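Local structure of hypothetical protein (Leishmania major, 3LJN) at residues L72-E77 against A107-Q112; G64-A69 against T97-A102; E22-A27 against P46-R51; T55-A60 against G76-L81. The protein is of unknown function but, as an ankyrin-repeat protein, probably offers a surface for binding other proteins. All coordinates share one frame; numbering follows the deposited sequence.

Interaction 1: L72-E77 against A107-Q112; sequences LASVGE and AKERGQ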
# COMPACT_ATOMS: atom_id res chain seq x y z
N LEU A 72 -6.83 -22.65 15.36
CA LEU A 72 -6.91 -23.10 13.95
C LEU A 72 -5.78 -22.53 13.06
O LEU A 72 -5.32 -23.21 12.15
CB LEU A 72 -8.28 -22.77 13.33
CG LEU A 72 -9.46 -23.66 13.74
CD1 LEU A 72 -10.76 -23.04 13.35
CD2 LEU A 72 -9.35 -25.05 13.14
N ALA A 73 -5.35 -21.30 13.34
CA ALA A 73 -4.24 -20.68 12.63
C ALA A 73 -2.93 -21.47 12.81
O ALA A 73 -2.06 -21.45 11.95
CB ALA A 73 -4.05 -19.24 13.09
N SER A 74 -2.81 -22.15 13.93
CA SER A 74 -1.60 -22.90 14.23
C SER A 74 -1.58 -24.29 13.58
O SER A 74 -0.52 -24.92 13.49
CB SER A 74 -1.44 -23.05 15.74
OG SER A 74 -2.31 -24.07 16.24
N VAL A 75 -2.73 -24.78 13.12
CA VAL A 75 -2.83 -26.16 12.65
C VAL A 75 -2.90 -26.29 11.13
O VAL A 75 -2.56 -27.34 10.58
CB VAL A 75 -4.04 -26.88 13.30
CG1 VAL A 75 -4.37 -28.14 12.56
CG2 VAL A 75 -3.75 -27.21 14.76
N GLY A 76 -3.36 -25.23 10.46
CA GLY A 76 -3.61 -25.30 9.02
C GLY A 76 -3.64 -23.97 8.28
O GLY A 76 -4.40 -23.06 8.64
N GLU A 77 -2.82 -23.89 7.24
CA GLU A 77 -2.87 -22.80 6.27
C GLU A 77 -4.09 -23.00 5.36
O GLU A 77 -4.20 -24.03 4.66
CB GLU A 77 -1.58 -22.81 5.44
CG GLU A 77 -1.33 -21.61 4.55
CD GLU A 77 0.15 -21.51 4.10
OE1 GLU A 77 0.60 -22.35 3.26
OE2 GLU A 77 0.86 -20.60 4.58
N ALA A 107 -0.26 -18.37 13.44
CA ALA A 107 0.55 -18.65 12.26
C ALA A 107 2.05 -18.65 12.54
O ALA A 107 2.79 -19.38 11.90
CB ALA A 107 0.23 -17.66 11.15
N LYS A 108 2.49 -17.81 13.48
CA LYS A 108 3.89 -17.81 13.93
C LYS A 108 4.30 -19.19 14.46
O LYS A 108 5.31 -19.73 14.01
CB LYS A 108 4.15 -16.75 15.02
CG LYS A 108 4.52 -15.36 14.49
CD LYS A 108 5.80 -14.80 15.17
CE LYS A 108 5.58 -14.42 16.64
NZ LYS A 108 5.11 -13.01 16.83
N GLU A 109 3.52 -19.75 15.39
CA GLU A 109 3.77 -21.11 15.92
C GLU A 109 3.98 -22.12 14.80
O GLU A 109 4.84 -22.99 14.89
CB GLU A 109 2.60 -21.60 16.79
CG GLU A 109 2.53 -20.99 18.21
CD GLU A 109 1.56 -21.74 19.17
OE1 GLU A 109 0.85 -22.67 18.71
OE2 GLU A 109 1.52 -21.40 20.38
N ARG A 110 3.19 -21.97 13.74
CA ARG A 110 3.18 -22.90 12.62
C ARG A 110 4.37 -22.74 11.66
O ARG A 110 4.65 -23.64 10.89
CB ARG A 110 1.84 -22.75 11.87
CG ARG A 110 1.79 -23.34 10.46
CD ARG A 110 0.36 -23.48 9.93
NE ARG A 110 -0.39 -22.23 9.84
CZ ARG A 110 -0.18 -21.27 8.94
NH1 ARG A 110 0.80 -21.39 8.05
NH2 ARG A 110 -0.94 -20.18 8.93
N GLY A 111 5.06 -21.61 11.70
CA GLY A 111 6.26 -21.41 10.88
C GLY A 111 6.19 -20.32 9.83
O GLY A 111 7.22 -19.86 9.35
N GLN A 112 4.98 -19.90 9.46
CA GLN A 112 4.79 -18.81 8.51
C GLN A 112 4.91 -17.45 9.19
O GLN A 112 4.30 -17.21 10.23
CB GLN A 112 3.43 -18.89 7.81
CG GLN A 112 3.29 -17.87 6.69
CD GLN A 112 1.91 -17.86 6.05
OE1 GLN A 112 0.97 -18.51 6.54
NE2 GLN A 112 1.78 -17.10 4.96
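Ser74 and Arg110 bring the C-terminal ends of helices 66-75 and 97-110, neighbours in the ankyrin-repeat stack, together with their CA atoms 5.0 Å apart. Arg110 carries most of the contact. Its CG stands anti to the backbone N (chi1 164°), and CB rests 3.6 Å from Ser74 O. A bend at chi3 (60°) places NE beside the last turn of helix 66-75, where it donates to Ala73 O at 2.8 Å in a nearly straight bond. The donor lies almost along the C=O axis, and the oxygen sits in the guanidinium plane. Glu77 lies across this flat group, its CB 3.8 Å above one face and displaced toward the rim. Its carboxylate, turned 68° from the guanidinium, makes a long salt bridge from OE2 to Arg110 NH1 at 3.6 Å. Within its own segment, Arg110 NH1 also donates to Gln112 OE1 at 3.3 Å, again in the guanidinium plane. Gly111, with positive phi in a Schellman motif, ends helix 97-110 and leads to Gln112, whose NE2 bonds to Ser116 OG. The in-plane bonds to Ala73 O and Gln112 OE1 probably restrict the turning of the guanidinium. Lying at the carbonyl end of helix 66-75 and beside a carboxylate, its positive charge is probably stabilised by the helix dipole as well as by the ion pair.

Interaction 2: G64-A69 against T97-A102; sequences GCVDTA and TDLVVA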
# COMPACT_ATOMS: atom_id res chain seq x y z
N GLY A 64 -15.54 -13.47 15.57
CA GLY A 64 -14.84 -13.10 16.80
C GLY A 64 -13.95 -14.27 17.12
O GLY A 64 -12.95 -14.46 16.44
N CYS A 65 -14.30 -15.07 18.13
CA CYS A 65 -13.63 -16.37 18.40
C CYS A 65 -12.10 -16.31 18.41
O CYS A 65 -11.42 -17.07 17.69
CB CYS A 65 -14.10 -17.40 17.37
SG CYS A 65 -15.90 -17.50 17.30
N VAL A 66 -11.56 -15.41 19.22
CA VAL A 66 -10.11 -15.18 19.29
C VAL A 66 -9.32 -16.46 19.53
O VAL A 66 -8.35 -16.72 18.82
CB VAL A 66 -9.75 -14.11 20.36
CG1 VAL A 66 -8.35 -14.34 20.92
CG2 VAL A 66 -9.89 -12.71 19.76
N ASP A 67 -9.75 -17.25 20.51
CA ASP A 67 -9.01 -18.44 20.95
C ASP A 67 -9.10 -19.60 19.94
O ASP A 67 -8.09 -20.23 19.63
CB ASP A 67 -9.49 -18.84 22.34
CG ASP A 67 -9.31 -17.69 23.39
OD1 ASP A 67 -8.27 -16.96 23.36
OD2 ASP A 67 -10.20 -17.49 24.26
N THR A 68 -10.30 -19.86 19.43
CA THR A 68 -10.50 -20.79 18.32
C THR A 68 -9.66 -20.41 17.09
O THR A 68 -9.09 -21.27 16.42
CB THR A 68 -11.98 -20.82 17.87
OG1 THR A 68 -12.83 -21.09 19.00
CG2 THR A 68 -12.22 -21.86 16.80
N ALA A 69 -9.60 -19.11 16.80
CA ALA A 69 -8.83 -18.61 15.65
C ALA A 69 -7.35 -18.85 15.87
O ALA A 69 -6.68 -19.41 15.01
CB ALA A 69 -9.09 -17.13 15.45
N THR A 97 -9.24 -5.89 16.92
CA THR A 97 -7.79 -5.96 16.77
C THR A 97 -7.16 -7.19 17.42
O THR A 97 -6.17 -7.72 16.91
CB THR A 97 -7.10 -4.67 17.31
OG1 THR A 97 -7.32 -4.54 18.71
CG2 THR A 97 -7.63 -3.42 16.57
N ASP A 98 -7.72 -7.65 18.54
CA ASP A 98 -7.15 -8.81 19.25
C ASP A 98 -7.19 -10.06 18.38
O ASP A 98 -6.27 -10.88 18.43
CB ASP A 98 -7.81 -9.06 20.63
CG ASP A 98 -9.32 -8.78 20.66
OD1 ASP A 98 -10.02 -9.10 19.66
OD2 ASP A 98 -9.81 -8.23 21.69
N LEU A 99 -8.23 -10.19 17.57
CA LEU A 99 -8.38 -11.33 16.66
C LEU A 99 -7.30 -11.37 15.58
O LEU A 99 -6.95 -12.43 15.09
CB LEU A 99 -9.76 -11.30 16.01
CG LEU A 99 -10.06 -12.34 14.95
CD1 LEU A 99 -9.85 -13.74 15.49
CD2 LEU A 99 -11.47 -12.14 14.46
N VAL A 100 -6.79 -10.21 15.20
CA VAL A 100 -5.74 -10.14 14.21
C VAL A 100 -4.41 -10.55 14.82
O VAL A 100 -3.59 -11.18 14.16
CB VAL A 100 -5.64 -8.74 13.61
CG1 VAL A 100 -4.41 -8.62 12.72
CG2 VAL A 100 -6.91 -8.41 12.85
N VAL A 101 -4.17 -10.18 16.08
CA VAL A 101 -2.95 -10.62 16.76
C VAL A 101 -3.00 -12.15 16.95
O VAL A 101 -2.06 -12.86 16.59
CB VAL A 101 -2.73 -9.91 18.10
CG1 VAL A 101 -1.42 -10.36 18.70
CG2 VAL A 101 -2.74 -8.40 17.91
N ALA A 102 -4.12 -12.64 17.49
CA ALA A 102 -4.40 -14.08 17.62
C ALA A 102 -4.00 -14.82 16.37
O ALA A 102 -3.18 -15.74 16.42
CB ALA A 102 -5.90 -14.31 17.89
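Leu99 leans from helix 97-110 onto the first turn of helix 66-75 and onto the bend that precedes it. Its CB begins the contact beside Val66 CG2, at 4.0 Å. With CG anti to the backbone N (chi1 175°), the branch point reaches Gly64 O at 3.9 Å. At the tip the two methyls part: CD1 touches both Gly64 O and, at 3.5 Å, Ala69 CB, whereas CD2 also meets Gly64 O. Val66 packs against the same helix with both branches. Its CG2 lies near Leu99 CA and 3.6 Å from Asp98 OD1, the valine and aspartate side chains crossing at about a right angle, and its CG1 faces Ala102 CB at 3.9 Å. Ala102 CB also approaches Val66 O, one turn along from Leu99. No hydrogen bond joins the two segments; small and branched aliphatic groups hold them together. The CA atoms of Val66 and Leu99 are 5.0 Å apart, while Ala69 and Ala102 each present just a CB to the other helix. Val100 points away from this contact and packs on Met155, Leu159 and Leu162 of helix 153-162, continuing the side-by-side row of helices that is characteristic of the ankyrin-repeat solenoid.

Interaction 3: E22-A27 against P46-R51; sequences EKIHVA and PTIQNR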
# COMPACT_ATOMS: atom_id res chain seq x y z
N GLU A 22 -19.55 -30.47 8.79
CA GLU A 22 -20.69 -29.78 9.36
C GLU A 22 -20.48 -29.49 10.82
O GLU A 22 -20.81 -28.41 11.29
CB GLU A 22 -21.98 -30.57 9.17
CG GLU A 22 -22.67 -30.35 7.83
CD GLU A 22 -22.97 -28.87 7.54
OE1 GLU A 22 -22.97 -28.50 6.35
OE2 GLU A 22 -23.20 -28.09 8.49
N LYS A 23 -19.93 -30.47 11.54
CA LYS A 23 -19.68 -30.32 12.97
C LYS A 23 -18.60 -29.29 13.26
O LYS A 23 -18.75 -28.47 14.16
CB LYS A 23 -19.27 -31.66 13.58
CG LYS A 23 -20.37 -32.71 13.64
CD LYS A 23 -20.12 -33.70 14.77
CE LYS A 23 -21.12 -34.84 14.76
NZ LYS A 23 -20.83 -35.84 13.70
N ILE A 24 -17.53 -29.32 12.50
CA ILE A 24 -16.37 -28.49 12.78
C ILE A 24 -16.65 -27.01 12.49
O ILE A 24 -16.26 -26.13 13.26
CB ILE A 24 -15.12 -29.02 12.04
CG1 ILE A 24 -13.85 -28.42 12.63
CG2 ILE A 24 -15.20 -28.78 10.55
CD1 ILE A 24 -12.58 -28.96 12.00
N HIS A 25 -17.34 -26.73 11.40
CA HIS A 25 -17.79 -25.38 11.05
C HIS A 25 -18.75 -24.79 12.10
O HIS A 25 -18.69 -23.60 12.43
CB HIS A 25 -18.54 -25.42 9.70
CG HIS A 25 -17.66 -25.58 8.49
ND1 HIS A 25 -17.92 -24.94 7.30
CD2 HIS A 25 -16.54 -26.32 8.28
CE1 HIS A 25 -17.00 -25.27 6.42
NE2 HIS A 25 -16.16 -26.11 6.98
N VAL A 26 -19.67 -25.61 12.60
CA VAL A 26 -20.59 -25.18 13.64
C VAL A 26 -19.84 -24.75 14.89
O VAL A 26 -20.14 -23.72 15.49
CB VAL A 26 -21.54 -26.32 14.04
CG1 VAL A 26 -22.26 -26.00 15.34
CG2 VAL A 26 -22.53 -26.60 12.92
N ALA A 27 -18.88 -25.57 15.27
CA ALA A 27 -18.11 -25.36 16.48
C ALA A 27 -17.25 -24.11 16.32
O ALA A 27 -17.15 -23.30 17.25
CB ALA A 27 -17.25 -26.56 16.73
N PRO A 46 -8.41 -29.89 9.36
CA PRO A 46 -8.80 -28.53 9.73
C PRO A 46 -9.35 -27.68 8.60
O PRO A 46 -10.29 -26.93 8.81
CB PRO A 46 -7.49 -27.90 10.23
CG PRO A 46 -6.56 -29.00 10.41
CD PRO A 46 -6.96 -30.08 9.47
N THR A 47 -8.75 -27.80 7.42
CA THR A 47 -9.02 -26.91 6.30
C THR A 47 -10.14 -27.43 5.37
O THR A 47 -10.14 -27.13 4.17
CB THR A 47 -7.76 -26.72 5.46
OG1 THR A 47 -7.26 -28.01 5.06
CG2 THR A 47 -6.68 -25.95 6.24
N ILE A 48 -11.08 -28.18 5.92
CA ILE A 48 -12.10 -28.86 5.13
C ILE A 48 -13.21 -27.87 4.72
O ILE A 48 -13.74 -27.12 5.55
CB ILE A 48 -12.64 -30.09 5.93
CG1 ILE A 48 -13.51 -30.97 5.04
CG2 ILE A 48 -13.37 -29.66 7.20
CD1 ILE A 48 -13.95 -32.23 5.73
N GLN A 49 -13.56 -27.87 3.43
CA GLN A 49 -14.36 -26.78 2.86
C GLN A 49 -15.78 -27.19 2.53
O GLN A 49 -16.09 -28.37 2.44
CB GLN A 49 -13.69 -26.12 1.65
CG GLN A 49 -12.82 -27.00 0.77
CD GLN A 49 -12.04 -26.20 -0.29
OE1 GLN A 49 -12.32 -25.02 -0.56
NE2 GLN A 49 -11.06 -26.86 -0.91
N ASN A 50 -16.64 -26.18 2.40
CA ASN A 50 -18.01 -26.35 1.99
C ASN A 50 -18.07 -25.83 0.59
O ASN A 50 -17.11 -25.23 0.15
CB ASN A 50 -18.97 -25.63 2.95
CG ASN A 50 -18.97 -24.11 2.78
OD1 ASN A 50 -18.32 -23.55 1.90
ND2 ASN A 50 -19.73 -23.44 3.65
N ARG A 51 -19.17 -26.04 -0.13
CA ARG A 51 -19.19 -25.74 -1.58
C ARG A 51 -18.71 -24.34 -2.00
O ARG A 51 -18.34 -24.16 -3.14
CB ARG A 51 -20.56 -26.03 -2.19
CG ARG A 51 -21.69 -25.14 -1.68
CD ARG A 51 -23.03 -25.81 -1.89
NE ARG A 51 -24.11 -25.20 -1.11
CZ ARG A 51 -25.00 -24.33 -1.59
NH1 ARG A 51 -24.98 -23.92 -2.85
NH2 ARG A 51 -25.94 -23.84 -0.78
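His25 reaches from helix 18-30 to the loop segment 46-51 and touches Ile48 with the NE2 corner of its ring. The bond from CA to CB points toward the loop and CG stands anti to the carbonyl carbon (chi1 -75°); from there NE2 donates to Ile48 O at 3.0 Å. The bond is almost straight, 173° at the hydrogen, and the oxygen lies in the ring plane, although the donor stands 25° out of the plane of the carbonyl. On the CE1 side of the ring, Asn50 CB approaches obliquely at 4.0 Å. In sequence Glu22-Lys23-Ile24-His25 probably occupies the place of the ankyrin T-P-L-H signature, of which it keeps the histidine, and a histidine bond to the loop carbonyl is in keeping with the role of that signature in tying a helix to the long loop that follows the helix pair. Asn50 OD1 in turn accepts from Phe52 N and Cys54 N, which shapes the loop just beyond the histidine. The rest of the contact is apolar. Ile24 CG2 meets Ile48 CG2 at 3.9 Å, the two side chains crossing obliquely. Ile24 is also packed by Leu39 of helix 33-41 and by Val44, while Ile48 rests on Met21, one turn before His25 on its own helix.

Interaction 4: T55-A60 against G76-L81; sequences TALHLA and GEVHSL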
# COMPACT_ATOMS: atom_id res chain seq x y z
N THR A 55 -14.13 -22.31 5.31
CA THR A 55 -13.50 -23.23 6.25
C THR A 55 -13.69 -22.71 7.66
O THR A 55 -14.12 -21.57 7.86
CB THR A 55 -12.00 -23.38 6.07
OG1 THR A 55 -11.34 -22.29 6.72
CG2 THR A 55 -11.61 -23.41 4.62
N ALA A 56 -13.34 -23.53 8.63
CA ALA A 56 -13.51 -23.19 10.03
C ALA A 56 -12.88 -21.86 10.34
O ALA A 56 -13.46 -21.06 11.04
CB ALA A 56 -12.90 -24.26 10.90
N LEU A 57 -11.68 -21.63 9.82
CA LEU A 57 -10.96 -20.42 10.17
C LEU A 57 -11.65 -19.17 9.62
O LEU A 57 -11.78 -18.17 10.32
CB LEU A 57 -9.52 -20.51 9.67
CG LEU A 57 -8.60 -19.42 10.22
CD1 LEU A 57 -8.85 -19.24 11.72
CD2 LEU A 57 -7.15 -19.76 9.94
N HIS A 58 -12.09 -19.21 8.37
CA HIS A 58 -12.87 -18.13 7.82
C HIS A 58 -13.97 -17.75 8.81
O HIS A 58 -14.17 -16.57 9.11
CB HIS A 58 -13.53 -18.54 6.50
CG HIS A 58 -12.61 -18.59 5.32
ND1 HIS A 58 -12.16 -19.78 4.79
CD2 HIS A 58 -12.11 -17.62 4.53
CE1 HIS A 58 -11.39 -19.53 3.75
NE2 HIS A 58 -11.34 -18.23 3.56
N LEU A 59 -14.68 -18.77 9.31
CA LEU A 59 -15.84 -18.58 10.20
C LEU A 59 -15.47 -18.07 11.58
O LEU A 59 -16.19 -17.27 12.17
CB LEU A 59 -16.63 -19.89 10.33
CG LEU A 59 -17.75 -20.11 9.30
CD1 LEU A 59 -17.88 -21.57 8.90
CD2 LEU A 59 -19.08 -19.57 9.83
N ALA A 60 -14.35 -18.55 12.11
CA ALA A 60 -13.83 -18.05 13.36
C ALA A 60 -13.55 -16.55 13.22
O ALA A 60 -13.94 -15.76 14.08
CB ALA A 60 -12.57 -18.79 13.73
N GLY A 76 -3.36 -25.23 10.46
CA GLY A 76 -3.61 -25.30 9.02
C GLY A 76 -3.64 -23.97 8.28
O GLY A 76 -4.40 -23.06 8.64
N GLU A 77 -2.82 -23.89 7.24
CA GLU A 77 -2.87 -22.80 6.27
C GLU A 77 -4.09 -23.00 5.36
O GLU A 77 -4.20 -24.03 4.66
CB GLU A 77 -1.58 -22.81 5.44
CG GLU A 77 -1.33 -21.61 4.55
CD GLU A 77 0.15 -21.51 4.10
OE1 GLU A 77 0.60 -22.35 3.26
OE2 GLU A 77 0.86 -20.60 4.58
N VAL A 78 -5.01 -22.03 5.38
CA VAL A 78 -6.19 -22.05 4.50
C VAL A 78 -5.78 -21.70 3.07
O VAL A 78 -5.26 -20.63 2.84
CB VAL A 78 -7.24 -21.03 4.97
CG1 VAL A 78 -8.18 -20.64 3.83
CG2 VAL A 78 -8.04 -21.58 6.16
N HIS A 79 -6.03 -22.61 2.13
CA HIS A 79 -5.72 -22.41 0.70
C HIS A 79 -6.96 -22.24 -0.18
O HIS A 79 -6.96 -22.62 -1.34
CB HIS A 79 -4.92 -23.60 0.15
CG HIS A 79 -3.51 -23.63 0.63
ND1 HIS A 79 -2.58 -22.67 0.27
CD2 HIS A 79 -2.86 -24.51 1.44
CE1 HIS A 79 -1.43 -22.95 0.85
NE2 HIS A 79 -1.57 -24.06 1.56
N SER A 80 -8.02 -21.69 0.38
CA SER A 80 -9.22 -21.46 -0.38
C SER A 80 -9.72 -20.08 -0.06
O SER A 80 -9.35 -19.50 0.95
CB SER A 80 -10.29 -22.50 -0.07
OG SER A 80 -10.72 -22.39 1.28
N LEU A 81 -10.59 -19.58 -0.92
CA LEU A 81 -11.11 -18.23 -0.82
C LEU A 81 -12.61 -18.33 -0.62
O LEU A 81 -13.25 -19.22 -1.17
CB LEU A 81 -10.78 -17.46 -2.10
CG LEU A 81 -9.28 -17.23 -2.31
CD1 LEU A 81 -8.91 -17.33 -3.78
CD2 LEU A 81 -8.84 -15.90 -1.72
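Thr55, Leu57 and His58 meet Val78 and Ser80 in a van der Waals contact between the first turn of helix 56-63 and the extended loop after helix 66-75, with no hydrogen bond between the two segments. Val78 CB points toward the helix, and its methyls divide the work. CG2 comes up to Thr55 OG1, tip to tip, at 3.4 Å and also meets Leu57 CB at 4.0 Å; CG1, anti to the backbone N (chi1 158°), approaches His58 CE1 obliquely. Ser80 adds a second point of contact: its O lies 3.5 Å from His58 CE1, at the edge of the ring and in its plane, and its OG sits 3.6 Å from Thr55 CG2 while bonding to Gly53 O.

The helix side of this surface is held in shape by a capping box. OG1 of Thr55, the N-cap residue, accepts weakly from Leu57 N, and His58 ND1 accepts from Thr55 N at 3.2 Å, the donor tilted 26° from the ring plane. With ND1 accepting, a proton on NE2 would fit its weak bond to Gln85 O. Thr55-Ala56-Leu57-His58 matches the ankyrin T-P-L-H signature except for alanine in place of proline; in that signature threonine and histidine brace the start of the helix against the loops.

Around the contact, Leu57 packs on Leu72 of helix 66-75, Ala56 on both Leu72 and Ala28 of helix 18-30, and Leu57, His58 and Val78 all rest on Pro87 of helix 87-93, which places this turn between the helices before and after it.

In the fold
All four contacts lie on the same side of the chain's centre, inside the N-terminal ankyrin range. Interaction 3 comes first along the chain; interaction 4 opens next, then 2 and 1, whose segments alternate. The centre of interaction 3 is about 9 Å from that of interaction 4, the same kind of helix-to-loop contact one step along; Gln49 touches Ser80 and His25 touches Leu59 between them. Interactions 1 and 2, about 13 Å apart between centres, join opposite ends of helices 66-75 and 97-110. Interaction 4 shares Gly76 and Glu77 with interaction 1. The loop after helix 66-75 thus serves two neighbours, and the contacts together join successive helices and loops in the N-terminal part of the solenoid.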